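Local coordinates for protein cystathionine gamma-lyase (PDB 1N8P) that is a tetrameric member of the Cys/Met metabolism family of pyridoxal-5'-phosphate-dependent enzymes and holds pyridoxal-5'-phosphate in a pocket formed with a neighbouring subunit, at residues N125-D130 with K140-E145; T148-K153 with S361-D366; Q158-L163 with V173-D178; A268-A273 with Q386-A391. All coordinates share one frame; numbering follows the deposited sequence.

Interaction 1 of 4, residues N125-D130 with K140-E145; sequences NDLLND and KLVWIE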
loop_
_atom_site.group_PDB
_atom_site.type_symbol
_atom_site.label_atom_id
_atom_site.label_comp_id
_atom_site.label_asym_id
_atom_site.label_seq_id
_atom_site.Cartn_x
_atom_site.Cartn_y
_atom_site.Cartn_z
ATOM N N ASN A 125 37.418 20.984 -6.867
ATOM C CA ASN A 125 36.681 21.294 -8.075
ATOM C C ASN A 125 37.729 20.947 -9.128
ATOM O O ASN A 125 38.907 20.818 -8.780
ATOM C CB ASN A 125 36.345 22.778 -8.090
ATOM C CG ASN A 125 35.490 23.161 -9.255
ATOM O OD1 ASN A 125 35.845 22.915 -10.409
ATOM N ND2 ASN A 125 34.348 23.778 -8.969
ATOM N N ASP A 126 37.337 20.765 -10.387
ATOM C CA ASP A 126 38.322 20.428 -11.418
ATOM C C ASP A 126 39.112 19.223 -10.895
ATOM O O ASP A 126 40.212 19.362 -10.357
ATOM C CB ASP A 126 39.257 21.626 -11.654
ATOM C CG ASP A 126 40.071 21.510 -12.943
ATOM O OD1 ASP A 126 39.483 21.262 -14.017
ATOM O OD2 ASP A 126 41.309 21.690 -12.886
ATOM N N LEU A 127 38.533 18.039 -11.060
ATOM C CA LEU A 127 39.130 16.801 -10.577
ATOM C C LEU A 127 40.460 16.392 -11.209
ATOM O O LEU A 127 41.447 16.196 -10.499
ATOM C CB LEU A 127 38.123 15.664 -10.732
ATOM C CG LEU A 127 38.401 14.434 -9.879
ATOM C CD1 LEU A 127 38.505 14.852 -8.426
ATOM C CD2 LEU A 127 37.292 13.413 -10.065
ATOM N N LEU A 128 40.490 16.267 -12.535
ATOM C CA LEU A 128 41.702 15.850 -13.251
ATOM C C LEU A 128 42.977 16.674 -13.083
ATOM O O LEU A 128 44.023 16.271 -13.564
ATOM C CB LEU A 128 41.403 15.708 -14.736
ATOM C CG LEU A 128 40.425 14.582 -15.090
ATOM C CD1 LEU A 128 40.201 14.545 -16.587
ATOM C CD2 LEU A 128 40.984 13.255 -14.616
ATOM N N ASN A 129 42.911 17.812 -12.401
ATOM C CA ASN A 129 44.107 18.628 -12.201
ATOM C C ASN A 129 44.584 18.709 -10.756
ATOM O O ASN A 129 45.748 18.989 -10.497
ATOM C CB ASN A 129 43.878 20.037 -12.739
ATOM C CG ASN A 129 43.823 20.069 -14.247
ATOM O OD1 ASN A 129 44.807 19.776 -14.924
ATOM N ND2 ASN A 129 42.664 20.415 -14.788
ATOM N N ASP A 130 43.698 18.454 -9.805
ATOM C CA ASP A 130 44.088 18.531 -8.408
ATOM C C ASP A 130 44.100 17.176 -7.743
ATOM O O ASP A 130 44.507 17.042 -6.578
ATOM C CB ASP A 130 43.143 19.465 -7.659
ATOM C CG ASP A 130 43.123 20.863 -8.252
ATOM O OD1 ASP A 130 44.007 21.183 -9.087
ATOM O OD2 ASP A 130 42.226 21.643 -7.872
ATOM N N LYS A 140 41.347 7.046 0.307
ATOM C CA LYS A 140 40.948 5.701 -0.052
ATOM C C LYS A 140 39.748 5.733 -0.996
ATOM O O LYS A 140 39.446 4.741 -1.663
ATOM C CB LYS A 140 40.580 4.934 1.215
ATOM C CG LYS A 140 41.694 4.860 2.259
ATOM C CD LYS A 140 42.741 3.829 1.896
ATOM C CE LYS A 140 42.132 2.452 1.859
ATOM N NZ LYS A 140 43.161 1.421 1.644
ATOM N N LEU A 141 39.070 6.877 -1.059
ATOM C CA LEU A 141 37.888 7.004 -1.904
ATOM C C LEU A 141 38.012 8.222 -2.795
ATOM O O LEU A 141 38.606 9.212 -2.408
ATOM C CB LEU A 141 36.611 7.133 -1.021
ATOM C CG LEU A 141 35.172 7.282 -1.604
ATOM C CD1 LEU A 141 34.585 5.943 -1.993
ATOM C CD2 LEU A 141 34.245 7.895 -0.569
ATOM N N VAL A 142 37.458 8.124 -3.999
ATOM C CA VAL A 142 37.406 9.237 -4.951
ATOM C C VAL A 142 35.939 9.229 -5.374
ATOM O O VAL A 142 35.466 8.250 -5.976
ATOM C CB VAL A 142 38.296 9.016 -6.202
ATOM C CG1 VAL A 142 38.202 10.204 -7.124
ATOM C CG2 VAL A 142 39.716 8.854 -5.789
ATOM N N TRP A 143 35.228 10.301 -5.033
ATOM C CA TRP A 143 33.815 10.397 -5.351
ATOM C C TRP A 143 33.580 11.335 -6.513
ATOM O O TRP A 143 33.978 12.490 -6.471
ATOM C CB TRP A 143 33.051 10.872 -4.120
ATOM C CG TRP A 143 31.553 10.678 -4.173
ATOM C CD1 TRP A 143 30.636 11.522 -4.721
ATOM C CD2 TRP A 143 30.808 9.593 -3.600
ATOM N NE1 TRP A 143 29.373 11.038 -4.522
ATOM C CE2 TRP A 143 29.448 9.855 -3.835
ATOM C CE3 TRP A 143 31.162 8.430 -2.913
ATOM C CZ2 TRP A 143 28.432 8.993 -3.404
ATOM C CZ3 TRP A 143 30.152 7.578 -2.487
ATOM C CH2 TRP A 143 28.805 7.867 -2.736
ATOM N N ILE A 144 32.942 10.819 -7.557
ATOM C CA ILE A 144 32.638 11.597 -8.746
ATOM C C ILE A 144 31.138 11.687 -8.994
ATOM O O ILE A 144 30.452 10.680 -9.071
ATOM C CB ILE A 144 33.273 10.976 -9.985
ATOM C CG1 ILE A 144 34.792 11.066 -9.897
ATOM C CG2 ILE A 144 32.768 11.669 -11.221
ATOM C CD1 ILE A 144 35.492 10.412 -11.097
ATOM N N GLU A 145 30.650 12.910 -9.129
ATOM C CA GLU A 145 29.249 13.170 -9.375
ATOM C C GLU A 145 29.239 13.594 -10.840
ATOM O O GLU A 145 29.126 14.766 -11.143
ATOM C CB GLU A 145 28.799 14.306 -8.466
ATOM C CG GLU A 145 27.319 14.500 -8.331
ATOM C CD GLU A 145 27.002 15.652 -7.411
ATOM O OE1 GLU A 145 27.301 16.801 -7.797
ATOM O OE2 GLU A 145 26.467 15.414 -6.302
#

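Interaction 2 of 4, residues T148-K153 with S361-D366; sequences TNPTLK and SGVFDD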
loop_
_atom_site.group_PDB
_atom_site.type_symbol
_atom_site.label_atom_id
_atom_site.label_comp_id
_atom_site.label_asym_id
_atom_site.label_seq_id
_atom_site.Cartn_x
_atom_site.Cartn_y
_atom_site.Cartn_z
ATOM N N THR A 148 27.642 17.363 -12.500
ATOM C CA THR A 148 27.523 18.120 -11.281
ATOM C C THR A 148 26.211 18.866 -11.201
ATOM O O THR A 148 25.674 19.334 -12.192
ATOM C CB THR A 148 28.632 19.136 -11.186
ATOM O OG1 THR A 148 28.551 20.016 -12.311
ATOM C CG2 THR A 148 29.972 18.453 -11.169
ATOM N N ASN A 149 25.717 18.998 -9.990
ATOM C CA ASN A 149 24.474 19.701 -9.738
ATOM C C ASN A 149 24.823 21.083 -9.165
ATOM O O ASN A 149 25.430 21.170 -8.100
ATOM C CB ASN A 149 23.663 18.860 -8.756
ATOM C CG ASN A 149 22.426 19.536 -8.284
ATOM O OD1 ASN A 149 21.588 19.967 -9.073
ATOM N ND2 ASN A 149 22.285 19.613 -6.980
ATOM N N PRO A 150 24.400 22.181 -9.840
ATOM C CA PRO A 150 23.624 22.339 -11.083
ATOM C C PRO A 150 24.378 22.883 -12.305
ATOM O O PRO A 150 23.776 23.128 -13.346
ATOM C CB PRO A 150 22.574 23.328 -10.657
ATOM C CG PRO A 150 23.482 24.368 -9.956
ATOM C CD PRO A 150 24.450 23.478 -9.128
ATOM N N THR A 151 25.677 23.116 -12.177
ATOM C CA THR A 151 26.463 23.642 -13.293
ATOM C C THR A 151 26.384 22.656 -14.459
ATOM O O THR A 151 26.383 23.040 -15.631
ATOM C CB THR A 151 27.936 23.869 -12.866
ATOM O OG1 THR A 151 27.976 24.858 -11.835
ATOM C CG2 THR A 151 28.784 24.360 -14.032
ATOM N N LEU A 152 26.314 21.378 -14.115
ATOM C CA LEU A 152 26.209 20.319 -15.092
ATOM C C LEU A 152 27.504 20.020 -15.834
ATOM O O LEU A 152 27.492 19.808 -17.040
ATOM C CB LEU A 152 25.083 20.647 -16.070
ATOM C CG LEU A 152 23.713 20.808 -15.395
ATOM C CD1 LEU A 152 22.610 20.901 -16.427
ATOM C CD2 LEU A 152 23.465 19.630 -14.501
ATOM N N LYS A 153 28.602 19.968 -15.077
ATOM C CA LYS A 153 29.956 19.698 -15.578
ATOM C C LYS A 153 30.241 18.199 -15.709
ATOM O O LYS A 153 30.164 17.471 -14.745
ATOM C CB LYS A 153 30.980 20.330 -14.622
ATOM C CG LYS A 153 32.436 20.123 -15.015
ATOM C CD LYS A 153 33.401 20.610 -13.951
ATOM C CE LYS A 153 33.223 22.100 -13.688
ATOM N NZ LYS A 153 31.915 22.420 -13.028
ATOM N N SER A 361 32.074 27.833 -7.080
ATOM C CA SER A 361 31.743 26.539 -7.679
ATOM C C SER A 361 30.897 26.723 -8.951
ATOM O O SER A 361 30.750 25.793 -9.760
ATOM C CB SER A 361 30.988 25.667 -6.659
ATOM O OG SER A 361 31.171 24.276 -6.904
ATOM N N GLY A 362 30.352 27.930 -9.115
ATOM C CA GLY A 362 29.527 28.239 -10.270
ATOM C C GLY A 362 28.055 28.452 -9.933
ATOM O O GLY A 362 27.283 28.929 -10.762
ATOM N N VAL A 363 27.656 28.109 -8.714
ATOM C CA VAL A 363 26.263 28.251 -8.309
ATOM C C VAL A 363 25.808 29.704 -8.306
ATOM O O VAL A 363 25.387 30.231 -7.284
ATOM C CB VAL A 363 26.036 27.621 -6.919
ATOM C CG1 VAL A 363 24.582 27.730 -6.509
ATOM C CG2 VAL A 363 26.478 26.167 -6.950
ATOM N N PHE A 364 25.882 30.339 -9.468
ATOM C CA PHE A 364 25.491 31.728 -9.616
ATOM C C PHE A 364 24.123 32.051 -9.012
ATOM O O PHE A 364 23.168 31.278 -9.102
ATOM C CB PHE A 364 25.514 32.117 -11.094
ATOM C CG PHE A 364 26.892 32.393 -11.637
ATOM C CD1 PHE A 364 27.175 32.187 -12.982
ATOM C CD2 PHE A 364 27.899 32.872 -10.813
ATOM C CE1 PHE A 364 28.438 32.451 -13.490
ATOM C CE2 PHE A 364 29.158 33.139 -11.314
ATOM C CZ PHE A 364 29.428 32.928 -12.657
ATOM N N ASP A 365 24.042 33.224 -8.406
ATOM C CA ASP A 365 22.829 33.698 -7.756
ATOM C C ASP A 365 21.697 33.956 -8.737
ATOM O O ASP A 365 20.535 33.967 -8.341
ATOM C CB ASP A 365 23.142 34.995 -7.005
ATOM C CG ASP A 365 22.072 35.377 -6.009
ATOM O OD1 ASP A 365 20.900 35.511 -6.413
ATOM O OD2 ASP A 365 22.424 35.550 -4.814
ATOM N N ASP A 366 22.024 34.193 -10.005
ATOM C CA ASP A 366 20.980 34.449 -11.001
ATOM C C ASP A 366 20.788 33.248 -11.920
ATOM O O ASP A 366 20.394 33.387 -13.066
ATOM C CB ASP A 366 21.283 35.735 -11.811
ATOM C CG ASP A 366 22.635 35.694 -12.553
ATOM O OD1 ASP A 366 23.630 35.232 -11.964
ATOM O OD2 ASP A 366 22.714 36.149 -13.718
#

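Interaction 3 of 4, residues Q158-L163 with V173-D178; sequences QKVADL and VILVVD. With PLP (pyridoxal-5'-phosphate), chain E.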
loop_
_atom_site.group_PDB
_atom_site.type_symbol
_atom_site.label_atom_id
_atom_site.label_comp_id
_atom_site.label_asym_id
_atom_site.label_seq_id
_atom_site.Cartn_x
_atom_site.Cartn_y
_atom_site.Cartn_z
ATOM N N GLN A 158 37.121 7.632 -16.965
ATOM C CA GLN A 158 38.312 6.887 -17.356
ATOM C C GLN A 158 39.586 7.629 -16.966
ATOM O O GLN A 158 40.459 7.060 -16.294
ATOM C CB GLN A 158 38.311 6.644 -18.856
ATOM C CG GLN A 158 39.308 5.614 -19.253
ATOM C CD GLN A 158 39.102 4.369 -18.485
ATOM O OE1 GLN A 158 38.318 3.512 -18.872
ATOM N NE2 GLN A 158 39.786 4.255 -17.369
ATOM N N LYS A 159 39.704 8.891 -17.383
ATOM C CA LYS A 159 40.866 9.691 -17.007
ATOM C C LYS A 159 41.084 9.609 -15.481
ATOM O O LYS A 159 42.211 9.427 -15.020
ATOM C CB LYS A 159 40.687 11.158 -17.439
ATOM C CG LYS A 159 41.149 11.447 -18.882
ATOM C CD LYS A 159 40.949 12.901 -19.252
ATOM C CE LYS A 159 41.709 13.310 -20.523
ATOM N NZ LYS A 159 41.320 12.624 -21.799
ATOM N N VAL A 160 40.014 9.714 -14.696
ATOM C CA VAL A 160 40.156 9.650 -13.255
ATOM C C VAL A 160 40.484 8.247 -12.768
ATOM O O VAL A 160 41.276 8.098 -11.846
ATOM C CB VAL A 160 38.883 10.176 -12.518
ATOM C CG1 VAL A 160 38.979 9.909 -11.022
ATOM C CG2 VAL A 160 38.742 11.669 -12.735
ATOM N N ALA A 161 39.893 7.210 -13.349
ATOM C CA ALA A 161 40.219 5.856 -12.885
ATOM C C ALA A 161 41.714 5.621 -13.102
ATOM O O ALA A 161 42.414 5.093 -12.235
ATOM C CB ALA A 161 39.430 4.828 -13.656
ATOM N N ASP A 162 42.184 6.027 -14.281
ATOM C CA ASP A 162 43.574 5.905 -14.674
ATOM C C ASP A 162 44.451 6.700 -13.739
ATOM O O ASP A 162 45.371 6.160 -13.148
ATOM C CB ASP A 162 43.761 6.436 -16.093
ATOM C CG ASP A 162 43.285 5.474 -17.144
ATOM O OD1 ASP A 162 42.884 4.342 -16.754
ATOM O OD2 ASP A 162 43.325 5.857 -18.345
ATOM N N LEU A 163 44.163 7.993 -13.625
ATOM C CA LEU A 163 44.916 8.898 -12.759
ATOM C C LEU A 163 45.103 8.301 -11.370
ATOM O O LEU A 163 46.071 8.603 -10.691
ATOM C CB LEU A 163 44.177 10.226 -12.638
ATOM C CG LEU A 163 44.949 11.479 -12.243
ATOM C CD1 LEU A 163 45.948 11.819 -13.334
ATOM C CD2 LEU A 163 43.982 12.639 -12.062
ATOM N N VAL A 173 42.466 2.320 -3.722
ATOM C CA VAL A 173 41.617 3.495 -3.798
ATOM C C VAL A 173 40.462 3.211 -4.738
ATOM O O VAL A 173 40.663 3.126 -5.940
ATOM C CB VAL A 173 42.408 4.723 -4.300
ATOM C CG1 VAL A 173 41.474 5.877 -4.638
ATOM C CG2 VAL A 173 43.368 5.167 -3.225
ATOM N N ILE A 174 39.257 3.049 -4.186
ATOM C CA ILE A 174 38.072 2.792 -4.999
ATOM C C ILE A 174 37.437 4.095 -5.485
ATOM O O ILE A 174 37.376 5.091 -4.763
ATOM C CB ILE A 174 36.997 2.005 -4.213
ATOM C CG1 ILE A 174 36.437 2.862 -3.081
ATOM C CG2 ILE A 174 37.596 0.727 -3.649
ATOM C CD1 ILE A 174 35.511 2.107 -2.180
ATOM N N LEU A 175 36.966 4.076 -6.716
ATOM C CA LEU A 175 36.314 5.230 -7.322
ATOM C C LEU A 175 34.783 5.022 -7.372
ATOM O O LEU A 175 34.287 4.052 -7.963
ATOM C CB LEU A 175 36.852 5.427 -8.752
ATOM C CG LEU A 175 36.242 6.503 -9.641
ATOM C CD1 LEU A 175 36.585 7.852 -9.081
ATOM C CD2 LEU A 175 36.762 6.374 -11.044
ATOM N N VAL A 176 34.039 5.930 -6.749
ATOM C CA VAL A 176 32.581 5.832 -6.776
ATOM C C VAL A 176 32.019 6.949 -7.652
ATOM O O VAL A 176 32.477 8.084 -7.564
ATOM C CB VAL A 176 31.975 5.969 -5.375
ATOM C CG1 VAL A 176 30.503 5.937 -5.474
ATOM C CG2 VAL A 176 32.449 4.841 -4.466
ATOM N N VAL A 177 31.051 6.621 -8.510
ATOM C CA VAL A 177 30.411 7.618 -9.379
ATOM C C VAL A 177 28.901 7.674 -9.159
ATOM O O VAL A 177 28.215 6.649 -9.275
ATOM C CB VAL A 177 30.676 7.343 -10.851
ATOM C CG1 VAL A 177 29.888 8.303 -11.707
ATOM C CG2 VAL A 177 32.136 7.526 -11.153
ATOM N N ASP A 178 28.416 8.878 -8.813
ATOM C CA ASP A 178 27.002 9.172 -8.560
ATOM C C ASP A 178 26.396 9.343 -9.917
ATOM O O ASP A 178 26.633 10.355 -10.558
ATOM C CB ASP A 178 26.843 10.488 -7.807
ATOM C CG ASP A 178 25.482 10.631 -7.161
ATOM O OD1 ASP A 178 24.452 10.488 -7.850
ATOM O OD2 ASP A 178 25.436 10.890 -5.946
HETATM N N1 PLP E . 22.454 12.600 -4.440
HETATM C C2 PLP E . 21.976 13.251 -5.559
HETATM C C2A PLP E . 22.984 13.412 -6.691
HETATM C C3 PLP E . 20.552 13.695 -5.509
HETATM O O3 PLP E . 20.167 14.287 -6.666
HETATM C C4 PLP E . 19.756 13.457 -4.348
HETATM C C4A PLP E . 18.334 13.944 -4.287
HETATM C C5 PLP E . 20.408 12.744 -3.214
HETATM C C6 PLP E . 21.727 12.336 -3.297
HETATM C C5A PLP E . 19.545 12.402 -1.988
HETATM O O4P PLP E . 18.957 11.116 -2.047
HETATM P P PLP E . 18.116 10.592 -0.837
HETATM O O1P PLP E . 17.508 9.391 -1.355
HETATM O O2P PLP E . 17.099 11.671 -0.533
HETATM O O3P PLP E . 19.106 10.448 0.219
#

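Interaction 4 of 4, residues A268-A273 with Q386-A391; sequences AEFLAA and QALKQA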
loop_
_atom_site.group_PDB
_atom_site.type_symbol
_atom_site.label_atom_id
_atom_site.label_comp_id
_atom_site.label_asym_id
_atom_site.label_seq_id
_atom_site.Cartn_x
_atom_site.Cartn_y
_atom_site.Cartn_z
ATOM N N ALA A 268 17.017 23.424 -24.326
ATOM C CA ALA A 268 18.340 24.022 -24.168
ATOM C C ALA A 268 18.701 24.782 -25.456
ATOM O O ALA A 268 19.184 25.912 -25.417
ATOM C CB ALA A 268 19.354 22.946 -23.906
ATOM N N GLU A 269 18.456 24.163 -26.600
ATOM C CA GLU A 269 18.751 24.824 -27.846
ATOM C C GLU A 269 17.969 26.128 -27.872
ATOM O O GLU A 269 18.477 27.163 -28.296
ATOM C CB GLU A 269 18.397 23.915 -29.037
ATOM C CG GLU A 269 18.928 22.528 -28.835
ATOM C CD GLU A 269 18.981 21.670 -30.075
ATOM O OE1 GLU A 269 18.056 21.714 -30.915
ATOM O OE2 GLU A 269 19.965 20.913 -30.177
ATOM N N PHE A 270 16.739 26.093 -27.394
ATOM C CA PHE A 270 15.949 27.302 -27.408
ATOM C C PHE A 270 16.581 28.373 -26.565
ATOM O O PHE A 270 16.667 29.521 -26.969
ATOM C CB PHE A 270 14.557 27.062 -26.873
ATOM C CG PHE A 270 13.794 28.322 -26.647
ATOM C CD1 PHE A 270 13.162 28.965 -27.690
ATOM C CD2 PHE A 270 13.737 28.885 -25.385
ATOM C CE1 PHE A 270 12.489 30.142 -27.473
ATOM C CE2 PHE A 270 13.065 30.063 -25.167
ATOM C CZ PHE A 270 12.442 30.689 -26.206
ATOM N N LEU A 271 16.991 28.005 -25.362
ATOM C CA LEU A 271 17.626 28.956 -24.456
ATOM C C LEU A 271 19.056 29.298 -24.888
ATOM O O LEU A 271 19.673 30.195 -24.325
ATOM C CB LEU A 271 17.652 28.382 -23.056
ATOM C CG LEU A 271 16.291 28.140 -22.439
ATOM C CD1 LEU A 271 16.446 27.263 -21.226
ATOM C CD2 LEU A 271 15.650 29.467 -22.077
ATOM N N ALA A 272 19.579 28.574 -25.879
ATOM C CA ALA A 272 20.923 28.804 -26.387
ATOM C C ALA A 272 20.852 29.359 -27.796
ATOM O O ALA A 272 21.636 28.987 -28.665
ATOM C CB ALA A 272 21.694 27.523 -26.386
ATOM N N ALA A 273 19.901 30.247 -28.026
ATOM C CA ALA A 273 19.733 30.855 -29.324
ATOM C C ALA A 273 18.980 32.119 -29.039
ATOM O O ALA A 273 18.671 32.891 -29.935
ATOM C CB ALA A 273 18.931 29.954 -30.227
ATOM N N GLN A 386 7.023 31.791 -22.527
ATOM C CA GLN A 386 6.006 32.544 -21.834
ATOM C C GLN A 386 6.451 33.003 -20.451
ATOM O O GLN A 386 5.837 33.897 -19.874
ATOM C CB GLN A 386 4.756 31.671 -21.737
ATOM C CG GLN A 386 3.620 32.198 -20.887
ATOM C CD GLN A 386 3.874 32.058 -19.412
ATOM O OE1 GLN A 386 4.498 31.093 -18.965
ATOM N NE2 GLN A 386 3.380 33.011 -18.636
ATOM N N ALA A 387 7.513 32.418 -19.911
ATOM C CA ALA A 387 7.951 32.808 -18.576
ATOM C C ALA A 387 9.191 33.684 -18.565
ATOM O O ALA A 387 9.477 34.332 -17.559
ATOM C CB ALA A 387 8.171 31.579 -17.713
ATOM N N LEU A 388 9.939 33.694 -19.666
ATOM C CA LEU A 388 11.123 34.540 -19.733
ATOM C C LEU A 388 10.593 35.948 -19.755
ATOM O O LEU A 388 11.043 36.798 -19.000
ATOM C CB LEU A 388 11.930 34.300 -21.006
ATOM C CG LEU A 388 12.825 33.064 -21.089
ATOM C CD1 LEU A 388 13.552 33.047 -22.442
ATOM C CD2 LEU A 388 13.806 33.077 -19.943
ATOM N N LYS A 389 9.611 36.183 -20.616
ATOM C CA LYS A 389 9.027 37.504 -20.729
ATOM C C LYS A 389 8.515 37.994 -19.378
ATOM O O LYS A 389 8.787 39.120 -18.982
ATOM C CB LYS A 389 7.924 37.490 -21.774
ATOM C CG LYS A 389 8.391 36.957 -23.115
ATOM C CD LYS A 389 7.364 37.214 -24.228
ATOM C CE LYS A 389 7.698 36.468 -25.538
ATOM N NZ LYS A 389 9.080 36.729 -26.059
ATOM N N GLN A 390 7.800 37.139 -18.656
ATOM C CA GLN A 390 7.267 37.501 -17.347
ATOM C C GLN A 390 8.366 38.070 -16.451
ATOM O O GLN A 390 8.200 39.139 -15.870
ATOM C CB GLN A 390 6.649 36.273 -16.678
ATOM C CG GLN A 390 5.546 35.600 -17.482
ATOM C CD GLN A 390 4.135 35.920 -16.973
ATOM O OE1 GLN A 390 3.774 35.603 -15.825
ATOM N NE2 GLN A 390 3.326 36.543 -17.835
ATOM N N ALA A 391 9.486 37.348 -16.350
ATOM C CA ALA A 391 10.631 37.755 -15.526
ATOM C C ALA A 391 11.233 39.048 -16.044
ATOM O O ALA A 391 11.643 39.908 -15.271
ATOM C CB ALA A 391 11.679 36.673 -15.521
#

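Interaction 1 of 4, residues N125-D130 with K140-E145
The backbones of L127 and I144 come to a CA–CA distance of 8.5 Å, the nearest approach of residues 125-130 to residues 140-145, which leaves the gap to be closed by side chains. L127, in the weakly bonded first part of helix 127-134, aims its CB at the strand. Its CG lies anti to the backbone N (chi1 -161°), and with chi2 at 55° the CD2 branch continues the chain outward while CD1 folds back. CD2 is therefore the methyl that does the touching: it lies 3.4 Å from I144 CG1 and 3.6 Å from I144 CD1. The two side chains run at about a right angle, the leucine tip meeting the ethyl arm of the isoleucine across its length. V142, two residues earlier on the strand, adds a looser apolar contact, its CG1 4.4 Å from L127 CD2.

This is helix-to-sheet packing in a beta-alpha-beta crossover: strand 122-124, at one border of the seven-stranded sheet, leads through helix 127-134 to the parallel strand 139-144, passing over strand 95-99. W143 points to the opposite face, where it touches helix 79-88. V160 of helix 157-167 also packs on L127, and L175 of the next strand on both V142 and I144. In the exposed turn nearby, N129 ND2 donates to D126 OD2 at 2.7 Å, meeting the syn side of the carboxylate from 25° out of its plane.

Interaction 2 of 4, residues T148-K153 with S361-D366
P150 enters this contact after a cis peptide bond from N149, and its ring meets V363 through CD: P150 CD lies 4.0 Å from V363 CG2. Ring and valine cross at about a right angle, and the valine methyl involved is the one beside its own backbone N.

The second point of meeting brings two oxygens near each other without a bond. T151 carries OG1 anti to its carbonyl carbon (chi1 -63°), and that oxygen lies 3.6 Å from S361 O, a distance too long to count as a bond. The same OG1 is 4.0 Å from G362 CA. G362, with phi at 111°, presents a bare alpha carbon there, and the CA atoms of T151 and G362 are only 6.3 Å apart. Within 148-153 the loop is closed on itself: K153 N donates to T148 OG1 at 2.8 Å and an angle of 165°.

Neither segment is helix or strand. Residues 148-153 lie in the loop after strand 139-144 of the large sheet, while 361-366 lead into strand 367-371 of the smaller, five-stranded sheet, so the contact joins the two sheet regions of this fold-type I enzyme. The firmer polar links run through third residues. D101 forms a salt bridge with K153 NZ and accepts a hydrogen bond from S361 OG, while N149 OD1 takes one from R369 NE. Direct attachment is thus light van der Waals packing, and the carboxylate of D101, held by a residue of each loop, probably adds an electrostatic tie between them.

Interaction 3 of 4, residues Q158-L163 with V173-D178
V160 and A161 of helix 157-167 pack on L175 of strand 174-178 in an apolar helix-on-sheet contact inside the beta-alpha-beta unit made by strand 139-144, this helix and this strand. The evidence is in the separate use of the two leucine methyls. L175 CD1 meets V160 CG1 at 3.7 Å, while L175 CD2 reaches A161, 4.0 Å from its CB and equally far from its CA. Placing CG anti to the backbone N (chi1 175°) sends the leucine fork out from the sheet, so that it straddles two successive residues of the helix. V160 crosses it at about a right angle; A161, with only a methyl, lets the backbones close to a CA–CA distance of 6.8 Å between A161 and L175. I164, a turn further along the helix, also touches L175, and I144 borders V160.

The strand ends at the cofactor. D178, its last residue, is part of the pyridoxal-5'-phosphate pocket: OD1 lies 3.5 Å from the methyl carbon C2A of the ligand, and OD2 is 3.8 Å from the pyridine N1, longer than a hydrogen bond. T180 OG1 bonds to D178 OD1 and so helps to set the carboxylate.

Apolar packing thus joins helix to strand, while at the strand's C-terminal end the sheet brings the carboxylate of D178 to the pyridine ring.

Interaction 4 of 4, residues A268-A273 with Q386-A391
The ring of F270 is the one aromatic group in this contact, and L388 CD1 approaches it at a slant, 4.1 Å from CE2. L381 and K385 of the same helix as L388 also touch the phenylalanine side chain. F270 and L388 slide past each other in opposite directions. The ring gets there because its CG is anti to the backbone N (chi1 170°), which carries it from helix 253-271 toward helix 377-392.

L388 CD1 is shared. It also lies 4.2 Å from L271 CD2, so one methyl rests against both the phenylalanine and the leucine that follows it. In L388, chi2 near 180° stretches the chain and makes CD1 its outermost atom. L271 behaves differently: its CB does not aim at the partner helix, yet the CD2 branch swings nearer. The backbones stay well apart, with 9.8 Å between the CA atoms of L271 and L388, and 81 Å² is buried in all.

The contact joins the C-terminal end of helix 253-271, which A272 leaves, to the last helix of the chain. Both pack against the five-stranded sheet, where L271 touches F310 and L388 touches I312; F322 of helix 316-325 further covers L388. With carbon atoms alone meeting and nothing directional among them, the fit probably depends on shape and on the exclusion of water from L271 and L388, while F270, partly exposed, marks the side nearer solvent.

Overall arrangement
Interactions 1 and 3 form one continuous core on the seven-stranded sheet: their centres are 8 Å apart, strands 139-144 and 174-178 are neighbours, and I144 O probably accepts a hydrogen bond from D178 N at 2.7 Å. Interaction 4, also largely buried and wholly apolar, belongs instead to the helices over the five-stranded sheet, its centre 37 Å from that of interaction 3. Interaction 2 lies between these regions and is partly buried; it touches interaction 1 through N125 and S361. Its loops meet by one apolar touch and a close polar approach, with salt bridge and hydrogen bond to D101 beside them, whereas the other three pair helices with strands or helices through apolar packing.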